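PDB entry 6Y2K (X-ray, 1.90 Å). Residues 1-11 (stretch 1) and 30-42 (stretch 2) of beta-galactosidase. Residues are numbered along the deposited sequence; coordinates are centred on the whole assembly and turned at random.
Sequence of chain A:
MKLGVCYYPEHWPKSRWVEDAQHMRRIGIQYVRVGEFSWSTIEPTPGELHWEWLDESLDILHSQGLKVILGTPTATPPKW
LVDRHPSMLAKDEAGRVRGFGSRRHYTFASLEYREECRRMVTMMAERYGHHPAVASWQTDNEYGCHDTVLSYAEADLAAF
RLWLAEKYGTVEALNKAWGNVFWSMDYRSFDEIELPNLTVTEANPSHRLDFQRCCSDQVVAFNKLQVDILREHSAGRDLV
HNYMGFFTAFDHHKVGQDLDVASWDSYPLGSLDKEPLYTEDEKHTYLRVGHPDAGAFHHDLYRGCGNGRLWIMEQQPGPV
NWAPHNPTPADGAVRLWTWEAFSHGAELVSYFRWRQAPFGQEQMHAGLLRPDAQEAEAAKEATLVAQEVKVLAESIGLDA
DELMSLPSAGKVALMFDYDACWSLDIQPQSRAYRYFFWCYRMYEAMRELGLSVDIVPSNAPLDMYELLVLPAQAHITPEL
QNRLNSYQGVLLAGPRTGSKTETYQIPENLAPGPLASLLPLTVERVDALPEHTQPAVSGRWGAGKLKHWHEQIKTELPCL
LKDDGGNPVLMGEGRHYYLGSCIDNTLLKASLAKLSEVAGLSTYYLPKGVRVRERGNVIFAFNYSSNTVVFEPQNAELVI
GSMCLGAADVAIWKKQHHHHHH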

# COMPACT_ATOMS: atom_id res chain seq x y z
N MET A 1 12.22 -37.54 -32.37
CA MET A 1 10.97 -37.25 -31.61
C MET A 1 10.31 -38.54 -31.11
O MET A 1 9.25 -38.95 -31.60
CB MET A 1 9.99 -36.44 -32.46
CG MET A 1 10.55 -35.10 -32.88
SD MET A 1 9.32 -34.06 -33.66
CE MET A 1 10.36 -32.74 -34.28
N LYS A 2 10.96 -39.17 -30.14
CA LYS A 2 10.52 -40.45 -29.57
C LYS A 2 10.23 -40.32 -28.08
O LYS A 2 10.74 -39.43 -27.43
CB LYS A 2 11.59 -41.50 -29.81
CG LYS A 2 11.84 -41.76 -31.28
CD LYS A 2 12.66 -43.02 -31.49
CE LYS A 2 12.73 -43.39 -32.96
NZ LYS A 2 13.61 -42.46 -33.72
N LEU A 3 9.39 -41.23 -27.57
CA LEU A 3 9.00 -41.23 -26.16
C LEU A 3 9.63 -42.38 -25.39
O LEU A 3 9.90 -43.45 -25.95
CB LEU A 3 7.48 -41.29 -26.04
CG LEU A 3 6.69 -40.13 -26.66
CD1 LEU A 3 5.22 -40.36 -26.39
CD2 LEU A 3 7.13 -38.77 -26.14
N GLY A 4 9.85 -42.14 -24.10
CA GLY A 4 10.45 -43.12 -23.20
C GLY A 4 9.82 -43.10 -21.82
O GLY A 4 9.00 -42.24 -21.51
N VAL A 5 10.22 -44.05 -20.99
CA VAL A 5 9.83 -44.03 -19.58
C VAL A 5 10.90 -44.64 -18.68
O VAL A 5 11.63 -45.54 -19.09
CB VAL A 5 8.45 -44.72 -19.38
CG1 VAL A 5 8.55 -46.23 -19.53
CG2 VAL A 5 7.84 -44.34 -18.04
N CYS A 6 11.00 -44.11 -17.45
CA CYS A 6 11.85 -44.67 -16.41
C CYS A 6 11.02 -45.69 -15.63
O CYS A 6 9.92 -45.38 -15.18
CB CYS A 6 12.36 -43.56 -15.48
SG CYS A 6 13.30 -42.30 -16.35
N TYR A 7 11.57 -46.90 -15.46
CA TYR A 7 10.82 -48.07 -14.99
C TYR A 7 11.60 -48.85 -13.93
O TYR A 7 12.83 -48.92 -13.99
CB TYR A 7 10.54 -48.97 -16.20
CG TYR A 7 9.75 -50.24 -15.96
CD1 TYR A 7 8.59 -50.24 -15.19
CD2 TYR A 7 10.14 -51.44 -16.56
CE1 TYR A 7 7.86 -51.41 -15.00
CE2 TYR A 7 9.41 -52.61 -16.38
CZ TYR A 7 8.28 -52.60 -15.60
OH TYR A 7 7.56 -53.76 -15.43
N TYR A 8 10.88 -49.42 -12.96
CA TYR A 8 11.46 -50.18 -11.84
C TYR A 8 10.79 -51.54 -11.71
O TYR A 8 9.96 -51.75 -10.83
CB TYR A 8 11.40 -49.34 -10.55
CG TYR A 8 12.19 -48.06 -10.78
CD1 TYR A 8 11.57 -46.94 -11.35
CD2 TYR A 8 13.55 -48.02 -10.56
CE1 TYR A 8 12.29 -45.80 -11.63
CE2 TYR A 8 14.28 -46.88 -10.84
CZ TYR A 8 13.64 -45.77 -11.37
OH TYR A 8 14.34 -44.64 -11.66
N PRO A 9 11.14 -52.49 -12.60
CA PRO A 9 10.55 -53.84 -12.51
C PRO A 9 10.78 -54.50 -11.14
O PRO A 9 9.90 -55.21 -10.65
CB PRO A 9 11.24 -54.61 -13.63
CG PRO A 9 12.49 -53.87 -13.90
CD PRO A 9 12.19 -52.43 -13.63
N GLU A 10 11.93 -54.21 -10.53
CA GLU A 10 12.23 -54.69 -9.18
C GLU A 10 11.30 -54.16 -8.06
O GLU A 10 11.32 -54.68 -6.94
CB GLU A 10 13.72 -54.44 -8.82
CG GLU A 10 14.11 -53.02 -8.41
CD GLU A 10 14.48 -52.09 -9.56
OE1 GLU A 10 14.03 -52.29 -10.73
OE2 GLU A 10 15.22 -51.13 -9.27
N HIS A 11 10.50 -53.13 -8.34
CA HIS A 11 9.49 -52.65 -7.39
C HIS A 11 8.12 -53.33 -7.50
O HIS A 11 7.26 -53.08 -6.65
CB HIS A 11 9.30 -51.14 -7.54
CG HIS A 11 10.52 -50.34 -7.22
ND1 HIS A 11 10.58 -48.98 -7.37
CD2 HIS A 11 11.74 -50.72 -6.76
CE1 HIS A 11 11.78 -48.55 -7.04
NE2 HIS A 11 12.51 -49.59 -6.66
N GLN A 30 8.82 -45.95 -26.72
CA GLN A 30 9.80 -46.75 -27.48
C GLN A 30 11.07 -47.12 -26.71
O GLN A 30 11.76 -48.08 -27.10
CB GLN A 30 10.18 -46.01 -28.77
CG GLN A 30 9.03 -45.86 -29.75
CD GLN A 30 9.46 -45.18 -31.04
OE1 GLN A 30 9.13 -44.01 -31.28
NE2 GLN A 30 10.21 -45.90 -31.86
N TYR A 31 11.41 -46.35 -25.66
CA TYR A 31 12.60 -46.56 -24.83
C TYR A 31 12.22 -46.69 -23.36
O TYR A 31 11.30 -46.02 -22.89
CB TYR A 31 13.58 -45.40 -24.97
CG TYR A 31 14.38 -45.40 -26.24
CD1 TYR A 31 13.77 -45.08 -27.45
CD2 TYR A 31 15.73 -45.71 -26.24
CE1 TYR A 31 14.49 -45.07 -28.63
CE2 TYR A 31 16.47 -45.71 -27.42
CZ TYR A 31 15.84 -45.39 -28.61
OH TYR A 31 16.54 -45.38 -29.80
N VAL A 32 12.93 -47.55 -22.64
CA VAL A 32 12.67 -47.80 -21.23
C VAL A 32 13.99 -47.86 -20.46
O VAL A 32 14.89 -48.63 -20.84
CB VAL A 32 11.91 -49.13 -21.02
CG1 VAL A 32 11.59 -49.34 -19.54
CG2 VAL A 32 10.64 -49.15 -21.85
N ARG A 33 14.12 -47.07 -19.39
CA ARG A 33 15.31 -47.11 -18.54
C ARG A 33 15.06 -48.03 -17.34
O ARG A 33 14.01 -47.97 -16.71
CB ARG A 33 15.73 -45.72 -18.08
CG ARG A 33 17.10 -45.69 -17.42
CD ARG A 33 17.38 -44.38 -16.71
NE ARG A 33 16.46 -44.16 -15.59
CZ ARG A 33 16.42 -43.06 -14.84
NH1 ARG A 33 17.27 -42.05 -15.06
NH2 ARG A 33 15.53 -42.97 -13.86
N VAL A 34 16.03 -48.89 -17.04
CA VAL A 34 16.00 -49.73 -15.83
C VAL A 34 17.39 -49.86 -15.19
O VAL A 34 18.41 -49.66 -15.86
CB VAL A 34 15.46 -51.16 -16.11
CG1 VAL A 34 14.08 -51.10 -16.76
CG2 VAL A 34 16.42 -51.97 -16.96
N GLY A 35 17.41 -50.19 -13.90
CA GLY A 35 18.59 -50.76 -13.23
C GLY A 35 19.47 -49.89 -12.33
O GLY A 35 20.25 -50.44 -11.54
N GLU A 36 19.34 -48.57 -12.41
CA GLU A 36 20.30 -47.66 -11.73
C GLU A 36 20.25 -47.65 -10.19
O GLU A 36 21.19 -47.18 -9.56
CB GLU A 36 20.22 -46.23 -12.31
CG GLU A 36 19.13 -45.29 -11.77
CD GLU A 36 17.71 -45.62 -12.22
OE1 GLU A 36 17.47 -46.64 -12.92
OE2 GLU A 36 16.80 -44.83 -11.85
N PHE A 37 19.17 -48.14 -9.59
CA PHE A 37 19.09 -48.25 -8.12
C PHE A 37 19.02 -49.70 -7.61
O PHE A 37 18.60 -49.93 -6.47
CB PHE A 37 17.89 -47.46 -7.58
CG PHE A 37 17.93 -45.98 -7.90
CD1 PHE A 37 19.03 -45.20 -7.55
CD2 PHE A 37 16.84 -45.35 -8.48
CE1 PHE A 37 19.06 -43.84 -7.83
CE2 PHE A 37 16.85 -43.99 -8.74
CZ PHE A 37 17.96 -43.23 -8.41
N SER A 38 19.47 -50.66 -8.41
CA SER A 38 19.20 -52.09 -8.15
C SER A 38 20.33 -52.89 -7.47
O SER A 38 20.21 -54.11 -7.34
CB SER A 38 18.76 -52.79 -9.46
OG SER A 38 19.81 -52.84 -10.43
N TRP A 39 21.41 -52.24 -7.02
CA TRP A 39 22.55 -52.97 -6.44
C TRP A 39 22.14 -53.90 -5.29
O TRP A 39 22.59 -55.04 -5.25
CB TRP A 39 23.70 -52.04 -6.02
CG TRP A 39 25.08 -52.68 -5.92
CD1 TRP A 39 25.38 -53.96 -5.52
CD2 TRP A 39 26.34 -52.04 -6.16
NE1 TRP A 39 26.74 -54.16 -5.52
CE2 TRP A 39 27.35 -53.00 -5.91
CE3 TRP A 39 26.72 -50.76 -6.55
CZ2 TRP A 39 28.71 -52.72 -6.06
CZ3 TRP A 39 28.08 -50.47 -6.70
CH2 TRP A 39 29.06 -51.45 -6.46
N SER A 40 21.29 -53.45 -4.37
CA SER A 40 20.85 -54.34 -3.27
C SER A 40 20.02 -55.54 -3.74
O SER A 40 19.97 -56.55 -3.05
CB SER A 40 20.11 -53.58 -2.16
OG SER A 40 18.75 -53.34 -2.47
N THR A 41 19.37 -55.43 -4.91
CA THR A 41 18.67 -56.57 -5.52
C THR A 41 19.69 -57.51 -6.19
O THR A 41 19.59 -58.73 -6.05
CB THR A 41 17.62 -56.08 -6.55
OG1 THR A 41 16.67 -55.23 -5.89
CG2 THR A 41 16.87 -57.25 -7.18
N ILE A 42 20.68 -56.94 -6.88
CA ILE A 42 21.72 -57.72 -7.56
C ILE A 42 22.62 -58.45 -6.56
O ILE A 42 22.92 -59.63 -6.75
CB ILE A 42 22.60 -56.85 -8.48
CG1 ILE A 42 21.76 -56.22 -9.61
CG2 ILE A 42 23.74 -57.68 -9.09
CD1 ILE A 42 22.44 -55.06 -10.30
O HOH W 1 16.08 -43.19 -31.89
O HOH W 2 7.68 -42.62 -29.29
O HOH W 3 14.86 -50.36 -12.56
O HOH W 4 16.84 -49.42 -10.57

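The apolar centre of this contact gathers around V32 and V34. V5 and V32 are bridge partners on one face of a parallel sheet, and their methyls meet at 4.3 Å (V5 CG1 to V32 CG2). Y7 closes in further: its CB lies 3.5 Å from V32 CG1, and its CD2 lies 4.0 Å from V34 CG1. The same V34 methyl also receives the proline ring, with P9 CD 3.9 Å from V34 CG1. Beta-branched valine suits such a place, being compact, apolar and at home in extended backbone.

The backbones hold these side chains in register. L3 O accepts from Q30 N (2.8 Å) and, at greater length, from Y31 N (3.3 Å). The ladder then alternates between strands as parallel pairing requires: V5 N to Y31 O, R33 N to V5 O, and Y7 N to R33 O, each 2.9 Å. At G4 the absence of a side chain matters, because a CB would sit only 3.2 Å from Y31 O; instead, G4 CA approaches Y31 O at 3.0 Å in a CA-H...O contact.

On the face shared by C6 and R33, C6 SG lies over the guanidinium, 3.4 Å from R33 NH2. Y8 adds both ring and hydroxyl: Y8 CE2 packs 3.8 Å from F37 CD2, while Y8 OH donates a very short 2.5 Å hydrogen bond to E36 OE2. That carboxylate oxygen also forms a salt bridge with R33 NH2 (3.0 Å), but it lies well out of the guanidinium plane, so charge alone joins them.

Water completes the polar edge. E10, with two carboxylate oxygens, accepts from two waters: one links E10 OE1 to Y7 O and G35 N, the other links E10 OE2 to F37 N. At the opposite end of the contact, the long K2 chain reaches a water shared by K2 NZ and Y31 OH.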